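PDB 1KNV: Bse634I restriction endonuclease from Geobacillus stearothermophilus, which probably cleaves double-stranded DNA at a specific short sequence, as a type II restriction endonuclease of the PD-(D/E)XK clan. Local coordinates for residues L5-V11 with V57-L63; L197-L201 with S240-V244; L201-R206 with A247-L252. One frame throughout, in Å; residues are numbered along the deposited sequence.

Contact 1 comes first along the chain and stands apart from the other two. It joins the N-terminal loop to the end of helix 43-60. Its centre lies about 32 Å from that of contact 2 and about 39 Å from that of contact 3. Contacts 2 and 3 are neighbours, with centres about 9 Å apart, and they share L201. Their segments alternate along the chain. Contact 2 joins the ends of the parallel strands 191-198 and 235-240 of the mixed sheet. It contains L197, with K198 near D146; L197 and D146 have been seen to bind calcium, absent from this chain. Contact 3, farther off, joins the helices that follow, 203-227 and 246-251.

Contact 1 of 3, residues L5-V11 with V57-L63; sequences LTNSNCV and VVKAKGL
V57 presents both methyls to S8, whose CB lies 3.3 Å from V57 CG1 and from V57 CG2, a tight fit. With CG1 anti to the backbone N (chi1 171°), both methyls face the loop: CG1 reaches V11 CG2, and CG2 takes C10 SG at 3.6 Å and faces the tip of L5. S8 OG, less surely placed, turns to E32 and Y53 of the same chain. V58 offers CG2 to V11 CG1 at 3.9 Å, and the two side chains cross at about a right angle. A60 meets L5 through their CB atoms, 3.9 Å apart.

Helix 43-60 ends here in a Schellman motif. L63 N donates to V58 O and G62 N to K59 O, and G62 takes the positive phi. K61 N is an extra donor to V58 O.

K61 runs back along the loop. Its CD slides past V11 CG2 at 3.6 Å. A bend at chi4 (-81°) brings NZ to T6 O, where it forms a 3.0 Å hydrogen bond from above the carbonyl plane. This bond ties the type I turn L5-S8 to the helix end. L63 CD1 lies 4.3 Å from V11 CG2.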
ATOM      1  N   LEU B   5      30.378 -30.417 -49.145  1.00 71.94           N
ATOM      2  CA  LEU B   5      29.071 -29.963 -48.724  1.00 69.12           C
ATOM      3  C   LEU B   5      28.035 -31.070 -48.861  1.00 68.80           C
ATOM      4  O   LEU B   5      27.225 -31.226 -47.944  1.00 69.15           O
ATOM      5  CB  LEU B   5      28.686 -28.811 -49.603  1.00 67.89           C
ATOM      6  CG  LEU B   5      29.643 -27.653 -49.709  1.00 66.92           C
ATOM      7  CD1 LEU B   5      29.256 -26.739 -50.854  1.00 66.39           C
ATOM      8  CD2 LEU B   5      29.606 -26.960 -48.391  1.00 66.94           C
ATOM      9  N   THR B   6      28.006 -31.815 -49.979  1.00 67.90           N
ATOM     10  CA  THR B   6      27.057 -32.918 -50.129  1.00 66.33           C
ATOM     11  C   THR B   6      27.294 -33.764 -48.899  1.00 65.36           C
ATOM     12  O   THR B   6      26.581 -34.735 -48.634  1.00 64.90           O
ATOM     13  CB  THR B   6      27.351 -33.792 -51.360  1.00 65.69           C
ATOM     14  OG1 THR B   6      28.599 -34.472 -51.180  1.00 65.37           O
ATOM     15  CG2 THR B   6      27.370 -32.948 -52.600  1.00 65.94           C
ATOM     16  N   ASN B   7      28.307 -33.358 -48.149  1.00 64.58           N
ATOM     17  CA  ASN B   7      28.728 -33.994 -46.916  1.00 63.56           C
ATOM     18  C   ASN B   7      28.374 -33.224 -45.631  1.00 62.68           C
ATOM     19  O   ASN B   7      28.786 -33.616 -44.535  1.00 63.08           O
ATOM     20  CB  ASN B   7      30.228 -34.167 -46.944  1.00 63.98           C
ATOM     21  CG  ASN B   7      30.664 -35.389 -46.229  1.00 64.82           C
ATOM     22  OD1 ASN B   7      30.441 -36.509 -46.676  1.00 65.52           O
ATOM     23  ND2 ASN B   7      31.304 -35.197 -45.087  1.00 65.40           N
ATOM     24  N   SER B   8      27.646 -32.118 -45.733  1.00 61.16           N
ATOM     25  CA  SER B   8      27.297 -31.374 -44.524  1.00 59.30           C
ATOM     26  C   SER B   8      26.181 -32.094 -43.785  1.00 57.58           C
ATOM     27  O   SER B   8      25.432 -32.878 -44.374  1.00 56.93           O
ATOM     28  CB  SER B   8      26.854 -29.941 -44.842  1.00 60.21           C
ATOM     29  OG  SER B   8      26.470 -29.284 -43.645  1.00 61.89           O
ATOM     30  N   ASN B   9      26.103 -31.844 -42.483  1.00 55.63           N
ATOM     31  CA  ASN B   9      25.081 -32.443 -41.631  1.00 53.71           C
ATOM     32  C   ASN B   9      24.140 -31.364 -41.107  1.00 51.28           C
ATOM     33  O   ASN B   9      23.364 -31.592 -40.179  1.00 50.24           O
ATOM     34  CB  ASN B   9      25.739 -33.170 -40.458  1.00 54.93           C
ATOM     35  CG  ASN B   9      26.380 -34.471 -40.874  1.00 56.20           C
ATOM     36  OD1 ASN B   9      27.338 -34.930 -40.257  1.00 57.59           O
ATOM     37  ND2 ASN B   9      25.845 -35.082 -41.925  1.00 57.11           N
ATOM     38  N   CYS B  10      24.216 -30.184 -41.716  1.00 49.30           N
ATOM     39  CA  CYS B  10      23.386 -29.059 -41.311  1.00 46.76           C
ATOM     40  C   CYS B  10      21.989 -29.173 -41.902  1.00 46.03           C
ATOM     41  O   CYS B  10      21.204 -28.228 -41.848  1.00 45.12           O
ATOM     42  CB  CYS B  10      24.033 -27.746 -41.744  1.00 45.74           C
ATOM     43  SG  CYS B  10      24.127 -27.539 -43.512  1.00 44.86           S
ATOM     44  N   VAL B  11      21.704 -30.337 -42.479  1.00 45.78           N
ATOM     45  CA  VAL B  11      20.403 -30.652 -43.069  1.00 45.54           C
ATOM     46  C   VAL B  11      20.255 -32.167 -42.971  1.00 45.66           C
ATOM     47  O   VAL B  11      21.242 -32.898 -43.044  1.00 44.40           O
ATOM     48  CB  VAL B  11      20.292 -30.213 -44.559  1.00 44.99           C
ATOM     49  CG1 VAL B  11      20.359 -28.701 -44.666  1.00 44.16           C
ATOM     50  CG2 VAL B  11      21.391 -30.857 -45.387  1.00 45.03           C
ATOM     51  N   VAL B  57      24.511 -26.048 -48.917  1.00 37.24           N
ATOM     52  CA  VAL B  57      24.484 -27.486 -48.659  1.00 37.42           C
ATOM     53  C   VAL B  57      23.229 -28.146 -49.241  1.00 37.51           C
ATOM     54  O   VAL B  57      23.277 -29.271 -49.735  1.00 36.52           O
ATOM     55  CB  VAL B  57      24.559 -27.770 -47.150  1.00 37.79           C
ATOM     56  CG1 VAL B  57      24.312 -29.250 -46.874  1.00 37.82           C
ATOM     57  CG2 VAL B  57      25.925 -27.343 -46.621  1.00 38.40           C
ATOM     58  N   VAL B  58      22.103 -27.450 -49.175  1.00 38.37           N
ATOM     59  CA  VAL B  58      20.866 -27.988 -49.724  1.00 39.67           C
ATOM     60  C   VAL B  58      21.036 -28.171 -51.230  1.00 41.29           C
ATOM     61  O   VAL B  58      20.663 -29.201 -51.790  1.00 40.51           O
ATOM     62  CB  VAL B  58      19.675 -27.032 -49.489  1.00 38.87           C
ATOM     63  CG1 VAL B  58      18.439 -27.569 -50.182  1.00 38.28           C
ATOM     64  CG2 VAL B  58      19.413 -26.874 -48.004  1.00 39.25           C
ATOM     65  N   LYS B  59      21.615 -27.158 -51.873  1.00 43.64           N
ATOM     66  CA  LYS B  59      21.825 -27.174 -53.313  1.00 44.28           C
ATOM     67  C   LYS B  59      22.800 -28.254 -53.743  1.00 44.31           C
ATOM     68  O   LYS B  59      22.550 -28.950 -54.722  1.00 46.07           O
ATOM     69  CB  LYS B  59      22.312 -25.805 -53.798  1.00 45.66           C
ATOM     70  CG  LYS B  59      22.341 -25.685 -55.315  1.00 48.49           C
ATOM     71  CD  LYS B  59      22.583 -24.257 -55.800  1.00 49.57           C
ATOM     72  CE  LYS B  59      22.680 -24.226 -57.330  1.00 51.43           C
ATOM     73  NZ  LYS B  59      22.875 -22.856 -57.921  1.00 52.21           N
ATOM     74  N   ALA B  60      23.903 -28.405 -53.016  1.00 43.79           N
ATOM     75  CA  ALA B  60      24.900 -29.419 -53.356  1.00 42.87           C
ATOM     76  C   ALA B  60      24.355 -30.825 -53.159  1.00 42.52           C
ATOM     77  O   ALA B  60      24.899 -31.782 -53.696  1.00 44.20           O
ATOM     78  CB  ALA B  60      26.154 -29.234 -52.516  1.00 42.25           C
ATOM     79  N   LYS B  61      23.283 -30.947 -52.383  1.00 41.31           N
ATOM     80  CA  LYS B  61      22.673 -32.242 -52.119  1.00 40.28           C
ATOM     81  C   LYS B  61      21.435 -32.437 -52.992  1.00 40.02           C
ATOM     82  O   LYS B  61      20.778 -33.478 -52.930  1.00 38.60           O
ATOM     83  CB  LYS B  61      22.280 -32.347 -50.640  1.00 41.68           C
ATOM     84  CG  LYS B  61      23.436 -32.551 -49.654  1.00 42.41           C
ATOM     85  CD  LYS B  61      22.917 -32.492 -48.213  1.00 42.73           C
ATOM     86  CE  LYS B  61      23.967 -32.907 -47.187  1.00 43.02           C
ATOM     87  NZ  LYS B  61      24.098 -34.389 -47.050  1.00 43.44           N
ATOM     88  N   GLY B  62      21.126 -31.422 -53.799  1.00 40.71           N
ATOM     89  CA  GLY B  62      19.967 -31.468 -54.679  1.00 41.88           C
ATOM     90  C   GLY B  62      18.676 -31.781 -53.945  1.00 42.89           C
ATOM     91  O   GLY B  62      17.812 -32.496 -54.459  1.00 43.21           O
ATOM     92  N   LEU B  63      18.536 -31.227 -52.745  1.00 43.57           N
ATOM     93  CA  LEU B  63      17.360 -31.464 -51.915  1.00 42.94           C
ATOM     94  C   LEU B  63      16.307 -30.381 -52.050  1.00 42.46           C
ATOM     95  O   LEU B  63      16.583 -29.293 -52.557  1.00 41.82           O
ATOM     96  CB  LEU B  63      17.781 -31.568 -50.448  1.00 43.80           C
ATOM     97  CG  LEU B  63      18.813 -32.652 -50.133  1.00 43.93           C
ATOM     98  CD1 LEU B  63      19.210 -32.566 -48.671  1.00 44.53           C
ATOM     99  CD2 LEU B  63      18.234 -34.022 -50.459  1.00 44.23           C
TER

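Contact 2 of 3, residues L197-L201 with S240-V244; sequences LKTSL and SSEPV
S241 N donates to K198 O across the two segments. The N to O distance is 3.0 Å, and the bond is not straight (134°). The same oxygen receives a CA-H...O contact from S240 CA at 3.3 Å. A water donates to K198 O as well and is hydrogen-bonded to S241 OG. One backbone carbonyl therefore gathers a donor, a CA-H and a water.

Carbon contacts follow along the loops. L201 CG rests on S240 CB at 3.8 Å. L201 CD1 meets V244 CG1 at 3.8 Å, and these side chains cross at a slant. Further along, a second water donates to T199 O and, at 2.6 Å, to E242 OE2. It links the loop after the first strand to the acidic side chain, whose CG also touches S200 CB.

K198 and S240 form a parallel bridge at the C-terminal ends of strands 191-198 and 235-240. Helix 203-227 connects these neighbouring strands, a beta-alpha-beta crossover in the mixed sheet of this PD-(D/E)XK nuclease.

Outside this first layer, S240 OG is anti to the backbone N (chi1 176°), which lets it accept from E242 N at 3.1 Å in an ST turn. S200 OG is hydrogen-bonded to R205 NH1 of helix 203-227. L197 N donates to D146 OD2. L197 and D146 have been seen to bind calcium, though none is bound to this chain.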
ATOM      1  N   LEU B 197      14.510 -10.360 -25.493  1.00 19.99           N
ATOM      2  CA  LEU B 197      15.186 -10.189 -26.781  1.00 21.36           C
ATOM      3  C   LEU B 197      14.186 -10.192 -27.934  1.00 23.00           C
ATOM      4  O   LEU B 197      13.451 -11.170 -28.108  1.00 24.60           O
ATOM      5  CB  LEU B 197      16.195 -11.318 -26.990  1.00 21.02           C
ATOM      6  CG  LEU B 197      17.246 -11.493 -25.900  1.00 20.96           C
ATOM      7  CD1 LEU B 197      18.075 -12.722 -26.207  1.00 20.93           C
ATOM      8  CD2 LEU B 197      18.125 -10.256 -25.812  1.00 21.20           C
ATOM      9  N   LYS B 198      14.157  -9.111 -28.722  1.00 22.11           N
ATOM     10  CA  LYS B 198      13.218  -9.012 -29.846  1.00 21.75           C
ATOM     11  C   LYS B 198      13.901  -8.772 -31.194  1.00 23.13           C
ATOM     12  O   LYS B 198      14.877  -8.029 -31.290  1.00 23.28           O
ATOM     13  CB  LYS B 198      12.196  -7.888 -29.609  1.00 20.08           C
ATOM     14  CG  LYS B 198      11.416  -7.969 -28.309  1.00 17.46           C
ATOM     15  CD  LYS B 198      10.604  -9.252 -28.173  1.00 16.27           C
ATOM     16  CE  LYS B 198       9.900  -9.278 -26.818  1.00 14.55           C
ATOM     17  NZ  LYS B 198       9.269 -10.579 -26.545  1.00 15.20           N
ATOM     18  N   THR B 199      13.362  -9.391 -32.239  1.00 24.55           N
ATOM     19  CA  THR B 199      13.911  -9.245 -33.580  1.00 26.54           C
ATOM     20  C   THR B 199      13.886  -7.787 -34.018  1.00 26.79           C
ATOM     21  O   THR B 199      14.777  -7.317 -34.725  1.00 26.70           O
ATOM     22  CB  THR B 199      13.113 -10.087 -34.580  1.00 26.31           C
ATOM     23  OG1 THR B 199      13.239 -11.469 -34.231  1.00 27.21           O
ATOM     24  CG2 THR B 199      13.636  -9.884 -35.980  1.00 27.20           C
ATOM     25  N   SER B 200      12.853  -7.076 -33.589  1.00 27.11           N
ATOM     26  CA  SER B 200      12.699  -5.667 -33.910  1.00 28.30           C
ATOM     27  C   SER B 200      11.676  -5.113 -32.945  1.00 27.77           C
ATOM     28  O   SER B 200      11.077  -5.866 -32.179  1.00 27.49           O
ATOM     29  CB  SER B 200      12.195  -5.495 -35.343  1.00 29.48           C
ATOM     30  OG  SER B 200      10.901  -6.052 -35.494  1.00 30.59           O
ATOM     31  N   LEU B 201      11.466  -3.804 -32.984  1.00 28.84           N
ATOM     32  CA  LEU B 201      10.498  -3.187 -32.096  1.00 28.89           C
ATOM     33  C   LEU B 201       9.164  -2.930 -32.787  1.00 30.15           C
ATOM     34  O   LEU B 201       8.459  -1.957 -32.499  1.00 31.49           O
ATOM     35  CB  LEU B 201      11.069  -1.904 -31.487  1.00 28.01           C
ATOM     36  CG  LEU B 201      12.232  -2.195 -30.527  1.00 27.52           C
ATOM     37  CD1 LEU B 201      12.692  -0.924 -29.835  1.00 25.52           C
ATOM     38  CD2 LEU B 201      11.780  -3.234 -29.503  1.00 27.57           C
ATOM     39  N   SER B 240      16.774  -5.057 -28.899  1.00 24.15           N
ATOM     40  CA  SER B 240      16.286  -5.226 -30.266  1.00 24.70           C
ATOM     41  C   SER B 240      17.439  -5.576 -31.193  1.00 25.76           C
ATOM     42  O   SER B 240      18.579  -5.175 -30.951  1.00 25.20           O
ATOM     43  CB  SER B 240      15.628  -3.936 -30.756  1.00 23.84           C
ATOM     44  OG  SER B 240      15.226  -4.058 -32.112  1.00 23.60           O
ATOM     45  N   SER B 241      17.152  -6.326 -32.252  1.00 27.37           N
ATOM     46  CA  SER B 241      18.195  -6.682 -33.208  1.00 28.36           C
ATOM     47  C   SER B 241      18.317  -5.602 -34.290  1.00 30.01           C
ATOM     48  O   SER B 241      19.171  -5.690 -35.172  1.00 30.87           O
ATOM     49  CB  SER B 241      17.910  -8.043 -33.838  1.00 27.51           C
ATOM     50  OG  SER B 241      18.222  -9.084 -32.929  1.00 27.56           O
ATOM     51  N   GLU B 242      17.466  -4.579 -34.197  1.00 30.85           N
ATOM     52  CA  GLU B 242      17.460  -3.453 -35.130  1.00 32.29           C
ATOM     53  C   GLU B 242      17.755  -2.182 -34.344  1.00 33.02           C
ATOM     54  O   GLU B 242      17.565  -2.145 -33.134  1.00 34.03           O
ATOM     55  CB  GLU B 242      16.084  -3.297 -35.788  1.00 32.92           C
ATOM     56  CG  GLU B 242      15.652  -4.455 -36.668  1.00 34.44           C
ATOM     57  CD  GLU B 242      16.576  -4.660 -37.853  1.00 36.04           C
ATOM     58  OE1 GLU B 242      16.902  -3.667 -38.540  1.00 37.29           O
ATOM     59  OE2 GLU B 242      16.974  -5.816 -38.108  1.00 36.27           O
ATOM     60  N   PRO B 243      18.232  -1.124 -35.017  1.00 33.42           N
ATOM     61  CA  PRO B 243      18.522   0.125 -34.307  1.00 32.87           C
ATOM     62  C   PRO B 243      17.240   0.579 -33.616  1.00 32.52           C
ATOM     63  O   PRO B 243      16.146   0.239 -34.065  1.00 32.62           O
ATOM     64  CB  PRO B 243      18.935   1.066 -35.432  1.00 33.77           C
ATOM     65  CG  PRO B 243      19.607   0.143 -36.407  1.00 33.61           C
ATOM     66  CD  PRO B 243      18.656  -1.039 -36.427  1.00 34.37           C
ATOM     67  N   VAL B 244      17.363   1.336 -32.530  1.00 31.59           N
ATOM     68  CA  VAL B 244      16.178   1.788 -31.809  1.00 32.48           C
ATOM     69  C   VAL B 244      15.852   3.255 -32.099  1.00 33.37           C
ATOM     70  O   VAL B 244      16.674   4.153 -31.871  1.00 33.42           O
ATOM     71  CB  VAL B 244      16.340   1.570 -30.265  1.00 32.08           C
ATOM     72  CG1 VAL B 244      15.095   2.034 -29.520  1.00 30.86           C
ATOM     73  CG2 VAL B 244      16.586   0.100 -29.972  1.00 31.89           C
TER
HETATM   74  O   HOH W   1      17.564  -9.364 -30.063  1.00 18.96           O
HETATM   75  O   HOH W   2      15.979  -8.151 -37.474  1.00 31.77           O

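Contact 3 of 3, residues L201-R206 with A247-L252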
ATOM      1  N   LEU B 201      11.466  -3.804 -32.984  1.00 28.84           N
ATOM      2  CA  LEU B 201      10.498  -3.187 -32.096  1.00 28.89           C
ATOM      3  C   LEU B 201       9.164  -2.930 -32.787  1.00 30.15           C
ATOM      4  O   LEU B 201       8.459  -1.957 -32.499  1.00 31.49           O
ATOM      5  CB  LEU B 201      11.069  -1.904 -31.487  1.00 28.01           C
ATOM      6  CG  LEU B 201      12.232  -2.195 -30.527  1.00 27.52           C
ATOM      7  CD1 LEU B 201      12.692  -0.924 -29.835  1.00 25.52           C
ATOM      8  CD2 LEU B 201      11.780  -3.234 -29.503  1.00 27.57           C
ATOM      9  N   ARG B 202       8.834  -3.828 -33.708  1.00 30.19           N
ATOM     10  CA  ARG B 202       7.571  -3.787 -34.419  1.00 30.05           C
ATOM     11  C   ARG B 202       6.522  -3.733 -33.295  1.00 31.30           C
ATOM     12  O   ARG B 202       6.681  -4.400 -32.276  1.00 33.43           O
ATOM     13  CB  ARG B 202       7.430  -5.076 -35.220  1.00 30.94           C
ATOM     14  CG  ARG B 202       6.302  -5.091 -36.222  1.00 31.53           C
ATOM     15  CD  ARG B 202       6.343  -6.373 -37.021  1.00 31.50           C
ATOM     16  NE  ARG B 202       6.072  -7.534 -36.186  1.00 32.37           N
ATOM     17  CZ  ARG B 202       6.061  -8.782 -36.636  1.00 33.14           C
ATOM     18  NH1 ARG B 202       6.313  -9.024 -37.916  1.00 33.63           N
ATOM     19  NH2 ARG B 202       5.784  -9.787 -35.811  1.00 33.39           N
ATOM     20  N   PRO B 203       5.437  -2.955 -33.470  1.00 31.40           N
ATOM     21  CA  PRO B 203       4.381  -2.818 -32.461  1.00 29.85           C
ATOM     22  C   PRO B 203       4.132  -3.998 -31.530  1.00 28.85           C
ATOM     23  O   PRO B 203       4.230  -3.854 -30.312  1.00 29.38           O
ATOM     24  CB  PRO B 203       3.162  -2.473 -33.299  1.00 30.61           C
ATOM     25  CG  PRO B 203       3.760  -1.590 -34.339  1.00 30.81           C
ATOM     26  CD  PRO B 203       4.990  -2.374 -34.750  1.00 31.10           C
ATOM     27  N   ASP B 204       3.817  -5.160 -32.093  1.00 27.43           N
ATOM     28  CA  ASP B 204       3.545  -6.332 -31.278  1.00 27.60           C
ATOM     29  C   ASP B 204       4.730  -6.739 -30.409  1.00 27.67           C
ATOM     30  O   ASP B 204       4.552  -7.147 -29.265  1.00 29.70           O
ATOM     31  CB  ASP B 204       3.088  -7.513 -32.158  1.00 27.32           C
ATOM     32  CG  ASP B 204       4.187  -8.048 -33.070  1.00 27.91           C
ATOM     33  OD1 ASP B 204       4.947  -7.235 -33.646  1.00 26.94           O
ATOM     34  OD2 ASP B 204       4.274  -9.291 -33.224  1.00 27.68           O
ATOM     35  N   ARG B 205       5.938  -6.609 -30.935  1.00 26.96           N
ATOM     36  CA  ARG B 205       7.126  -6.988 -30.185  1.00 25.52           C
ATOM     37  C   ARG B 205       7.477  -5.976 -29.120  1.00 23.47           C
ATOM     38  O   ARG B 205       8.013  -6.320 -28.075  1.00 22.89           O
ATOM     39  CB  ARG B 205       8.300  -7.179 -31.140  1.00 26.43           C
ATOM     40  CG  ARG B 205       8.161  -8.429 -31.983  1.00 27.31           C
ATOM     41  CD  ARG B 205       9.104  -8.391 -33.154  1.00 29.46           C
ATOM     42  NE  ARG B 205       8.964  -9.579 -33.989  1.00 30.13           N
ATOM     43  CZ  ARG B 205       9.438  -9.673 -35.225  1.00 29.75           C
ATOM     44  NH1 ARG B 205      10.082  -8.650 -35.766  1.00 30.71           N
ATOM     45  NH2 ARG B 205       9.266 -10.787 -35.916  1.00 28.96           N
ATOM     46  N   ARG B 206       7.171  -4.723 -29.385  1.00 23.25           N
ATOM     47  CA  ARG B 206       7.446  -3.680 -28.418  1.00 23.77           C
ATOM     48  C   ARG B 206       6.480  -3.856 -27.242  1.00 23.61           C
ATOM     49  O   ARG B 206       6.856  -3.701 -26.078  1.00 23.29           O
ATOM     50  CB  ARG B 206       7.235  -2.318 -29.062  1.00 23.69           C
ATOM     51  CG  ARG B 206       7.905  -1.198 -28.332  1.00 25.38           C
ATOM     52  CD  ARG B 206       7.605   0.109 -29.019  1.00 26.51           C
ATOM     53  NE  ARG B 206       6.231   0.509 -28.757  1.00 29.56           N
ATOM     54  CZ  ARG B 206       5.610   1.514 -29.362  1.00 30.81           C
ATOM     55  NH1 ARG B 206       6.240   2.233 -30.283  1.00 30.43           N
ATOM     56  NH2 ARG B 206       4.357   1.807 -29.033  1.00 32.30           N
ATOM     57  N   ALA B 247      11.098   7.194 -31.356  1.00 36.55           N
ATOM     58  CA  ALA B 247       9.680   6.916 -31.178  1.00 35.97           C
ATOM     59  C   ALA B 247       9.508   5.696 -30.284  1.00 35.61           C
ATOM     60  O   ALA B 247       8.715   5.716 -29.347  1.00 36.66           O
ATOM     61  CB  ALA B 247       9.009   6.680 -32.521  1.00 34.15           C
ATOM     62  N   ASP B 248      10.252   4.636 -30.576  1.00 35.01           N
ATOM     63  CA  ASP B 248      10.173   3.426 -29.772  1.00 34.03           C
ATOM     64  C   ASP B 248      10.779   3.652 -28.399  1.00 32.54           C
ATOM     65  O   ASP B 248      10.258   3.174 -27.401  1.00 32.68           O
ATOM     66  CB  ASP B 248      10.884   2.267 -30.463  1.00 34.64           C
ATOM     67  CG  ASP B 248      10.138   1.783 -31.685  1.00 35.48           C
ATOM     68  OD1 ASP B 248       8.886   1.761 -31.644  1.00 35.03           O
ATOM     69  OD2 ASP B 248      10.804   1.411 -32.678  1.00 37.42           O
ATOM     70  N   ASP B 249      11.880   4.381 -28.342  1.00 31.16           N
ATOM     71  CA  ASP B 249      12.494   4.645 -27.060  1.00 32.20           C
ATOM     72  C   ASP B 249      11.517   5.423 -26.181  1.00 32.65           C
ATOM     73  O   ASP B 249      11.382   5.150 -24.989  1.00 33.99           O
ATOM     74  CB  ASP B 249      13.768   5.449 -27.234  1.00 32.80           C
ATOM     75  CG  ASP B 249      14.597   5.471 -25.982  1.00 34.25           C
ATOM     76  OD1 ASP B 249      15.331   4.486 -25.737  1.00 33.98           O
ATOM     77  OD2 ASP B 249      14.491   6.469 -25.232  1.00 36.30           O
ATOM     78  N   ASP B 250      10.840   6.403 -26.772  1.00 31.80           N
ATOM     79  CA  ASP B 250       9.858   7.201 -26.045  1.00 30.80           C
ATOM     80  C   ASP B 250       8.787   6.290 -25.458  1.00 28.32           C
ATOM     81  O   ASP B 250       8.463   6.370 -24.272  1.00 28.60           O
ATOM     82  CB  ASP B 250       9.183   8.211 -26.985  1.00 32.46           C
ATOM     83  CG  ASP B 250      10.050   9.430 -27.277  1.00 34.84           C
ATOM     84  OD1 ASP B 250       9.653  10.225 -28.166  1.00 36.04           O
ATOM     85  OD2 ASP B 250      11.111   9.598 -26.626  1.00 35.84           O
ATOM     86  N   ALA B 251       8.238   5.435 -26.316  1.00 26.47           N
ATOM     87  CA  ALA B 251       7.194   4.504 -25.929  1.00 25.89           C
ATOM     88  C   ALA B 251       7.641   3.539 -24.845  1.00 25.73           C
ATOM     89  O   ALA B 251       6.837   3.148 -24.012  1.00 25.36           O
ATOM     90  CB  ALA B 251       6.720   3.730 -27.145  1.00 25.73           C
ATOM     91  N   LEU B 252       8.918   3.176 -24.849  1.00 25.75           N
ATOM     92  CA  LEU B 252       9.447   2.237 -23.867  1.00 25.32           C
ATOM     93  C   LEU B 252       9.793   2.954 -22.554  1.00 25.40           C
ATOM     94  O   LEU B 252      10.586   2.465 -21.747  1.00 25.60           O
ATOM     95  CB  LEU B 252      10.671   1.526 -24.422  1.00 25.49           C
ATOM     96  CG  LEU B 252      10.428   0.523 -25.545  1.00 25.76           C
ATOM     97  CD1 LEU B 252      11.747  -0.060 -26.020  1.00 27.56           C
ATOM     98  CD2 LEU B 252       9.517  -0.549 -25.007  1.00 25.66           C
TER
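The charged pair across this contact is R206 with D248. R206 NH1 donates to D248 OD1 at 3.0 Å in a nearly straight bond (160°), meeting the oxygen almost end-on to its C-O bond. OD1 lies near the guanidinium plane, at its edge, while the two planes are turned 71° apart. The salt bridge is thus single-pronged. A bend at chi3 (74°) swings the guanidinium group against helix 246-251.

Packing on a flat group comes next. A251 CB sits over the centre of one face of the R206 guanidinium, 3.3 Å above its plane.

The apolar contacts lie toward the sheet. R206 CG touches L252 CD2 at 3.8 Å, and L201 CD1 meets L252 CD1 at 4.0 Å. L201 CD1 also rests on D248 CB at 3.7 Å. I274 of strand 273-276 touches both leucines.

A second charged pair lies within segment 201-206. R202 grips D204 side-on: NE holds OD1 at 2.8 Å and NH2 holds OD2. The guanidinium of R205 lies over that of R202. D204 also packs against D204 of a second subunit.

Cutting R206 back to an alanine is likely to leave the D248 carboxylate without this ionic mate, and A251 and L252 without the chain that lies against them.

R206 joins helix 203-227 to helix 246-251 in two ways. Its guanidinium edge supplies charge and direction, and its face and aliphatic stem supply packing. The bond to D248 is likely to favour the ionised carboxylate.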